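Local coordinates for aminofutalosine deaminase (Helicobacter pylori, PDB 7LKK) that deaminates aminofutalosine in the menaquinone pathway, as a metal-dependent hydrolase of the amidohydrolase family, at the interface of chains A and B. Coordinates in Å, arbitrary orientation; residue numbers count along the deposited sequence, not the author numbering. Chains: chain A/B, Aminofutalosine deaminase.

The interface of chains A and B. Residues chain A 353-354, 400, 403-404, 407; chain B 91-94, 305.
Helices 353-364 and 401-408 of chain A, with A:Gln400 just ahead of the second, receive the loop B:Phe91-B:Gly94 and the end of helix 300-305 of chain B. Both chains are copies of this amidohydrolase-family deaminase, and the contact recurs with the chains exchanged in a two-fold interface, which may or may not be that of a biological dimer. The primary amide of A:Gln400 reads both backbone polar groups of B:Tyr93. Its NE2 donates to B:Tyr93 O at 2.8 Å, in the carbonyl plane and on a lone pair, while B:Tyr93 N reaches A:Gln400 OE1 at 2.9 Å from above the carbonyl plane. Both bonds are nearly straight (173° at H). A bend at chi2 (-84°) turns the amide of A:Gln400 toward the loop, where it stacks on the carboxylate of B:Asp92, planes 15° apart. A:Gln404 NE2 supplies A:Gln400 OE1 with a second donor at 3.1 Å, in the carbonyl plane, which should fix the amide's rotation. The same NE2 lies over a face of the B:Tyr93 ring, 3.4 Å from its CD2, on the side of B:Phe91 O. From the other side of the ring plane, A:Leu407 CD1 meets B:Tyr93 CD2 at 3.5 Å and, tip to tip, B:Leu305 CD2 at 3.7 Å. B:Leu305 CD1 covers one face of the tyrosine from within its own chain, and B:Leu305 CD2 also touches A:Leu353 CD2 (3.8 Å). A water links A:Leu354 N to B:Gly94 O.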
# COMPACT_ATOMS: atom_id res chain seq x y z
N LEU A 353 4.89 14.40 -0.59
CA LEU A 353 3.62 13.71 -0.37
C LEU A 353 2.42 14.65 -0.55
O LEU A 353 1.41 14.26 -1.14
CB LEU A 353 3.61 13.08 1.02
CG LEU A 353 2.43 12.18 1.38
CD1 LEU A 353 2.18 11.15 0.29
CD2 LEU A 353 2.69 11.50 2.72
N LEU A 354 2.52 15.88 -0.04
CA LEU A 354 1.41 16.81 -0.20
C LEU A 354 1.16 17.13 -1.67
O LEU A 354 0.01 17.23 -2.11
CB LEU A 354 1.67 18.08 0.60
CG LEU A 354 1.56 17.90 2.12
CD1 LEU A 354 1.96 19.17 2.86
CD2 LEU A 354 0.15 17.46 2.51
N GLN A 400 -3.85 19.80 5.17
CA GLN A 400 -3.71 18.36 5.32
C GLN A 400 -4.92 17.59 4.82
O GLN A 400 -4.87 16.36 4.78
CB GLN A 400 -3.45 18.00 6.79
CG GLN A 400 -2.11 18.45 7.34
CD GLN A 400 -0.99 17.48 7.02
OE1 GLN A 400 -1.14 16.27 7.18
NE2 GLN A 400 0.15 18.01 6.58
N LEU A 403 -4.56 14.91 1.84
CA LEU A 403 -3.72 13.76 2.20
C LEU A 403 -4.38 12.91 3.28
O LEU A 403 -4.42 11.68 3.17
CB LEU A 403 -2.34 14.24 2.65
CG LEU A 403 -1.43 13.17 3.25
CD1 LEU A 403 -1.17 12.04 2.27
CD2 LEU A 403 -0.11 13.78 3.72
N GLN A 404 -4.89 13.54 4.34
CA GLN A 404 -5.55 12.79 5.40
C GLN A 404 -6.77 12.05 4.88
O GLN A 404 -7.07 10.93 5.32
CB GLN A 404 -5.94 13.71 6.56
CG GLN A 404 -4.77 14.42 7.23
CD GLN A 404 -3.93 13.49 8.09
OE1 GLN A 404 -4.35 12.39 8.44
NE2 GLN A 404 -2.73 13.95 8.43
N LEU A 407 -5.58 8.97 3.13
CA LEU A 407 -5.03 7.99 4.07
C LEU A 407 -6.14 7.26 4.83
O LEU A 407 -6.01 6.07 5.11
CB LEU A 407 -4.08 8.67 5.05
CG LEU A 407 -2.75 9.17 4.47
CD1 LEU A 407 -1.94 9.88 5.55
CD2 LEU A 407 -1.96 8.02 3.87
N PHE B 91 -1.71 14.45 13.82
CA PHE B 91 -0.37 14.85 13.43
C PHE B 91 -0.29 15.12 11.94
O PHE B 91 -0.95 14.45 11.14
CB PHE B 91 0.65 13.76 13.82
CG PHE B 91 0.58 13.36 15.27
CD1 PHE B 91 0.32 14.30 16.26
CD2 PHE B 91 0.77 12.04 15.65
CE1 PHE B 91 0.24 13.94 17.59
CE2 PHE B 91 0.70 11.67 16.98
CZ PHE B 91 0.44 12.62 17.95
N ASP B 92 0.53 16.10 11.57
CA ASP B 92 0.71 16.46 10.17
C ASP B 92 1.64 15.48 9.48
O ASP B 92 2.60 14.98 10.08
CB ASP B 92 1.28 17.87 10.03
CG ASP B 92 0.33 18.95 10.53
OD1 ASP B 92 -0.85 18.65 10.82
OD2 ASP B 92 0.77 20.11 10.62
N TYR B 93 1.37 15.20 8.21
CA TYR B 93 2.22 14.34 7.40
C TYR B 93 2.73 15.13 6.19
O TYR B 93 2.22 16.20 5.86
CB TYR B 93 1.47 13.09 6.93
CG TYR B 93 1.03 12.18 8.07
CD1 TYR B 93 1.89 11.90 9.12
CD2 TYR B 93 -0.24 11.62 8.08
CE1 TYR B 93 1.50 11.07 10.16
CE2 TYR B 93 -0.64 10.79 9.12
CZ TYR B 93 0.23 10.52 10.15
OH TYR B 93 -0.16 9.70 11.18
N GLY B 94 3.75 14.58 5.55
CA GLY B 94 4.39 15.21 4.41
C GLY B 94 5.77 15.76 4.70
O GLY B 94 6.49 16.11 3.75
N LEU B 305 5.30 8.77 5.27
CA LEU B 305 4.47 9.85 5.81
C LEU B 305 5.31 10.98 6.40
O LEU B 305 4.85 12.12 6.44
CB LEU B 305 3.52 9.31 6.88
CG LEU B 305 2.42 8.36 6.43
CD1 LEU B 305 1.52 8.01 7.62
CD2 LEU B 305 1.61 8.95 5.29
O HOH W 1 4.94 17.04 1.25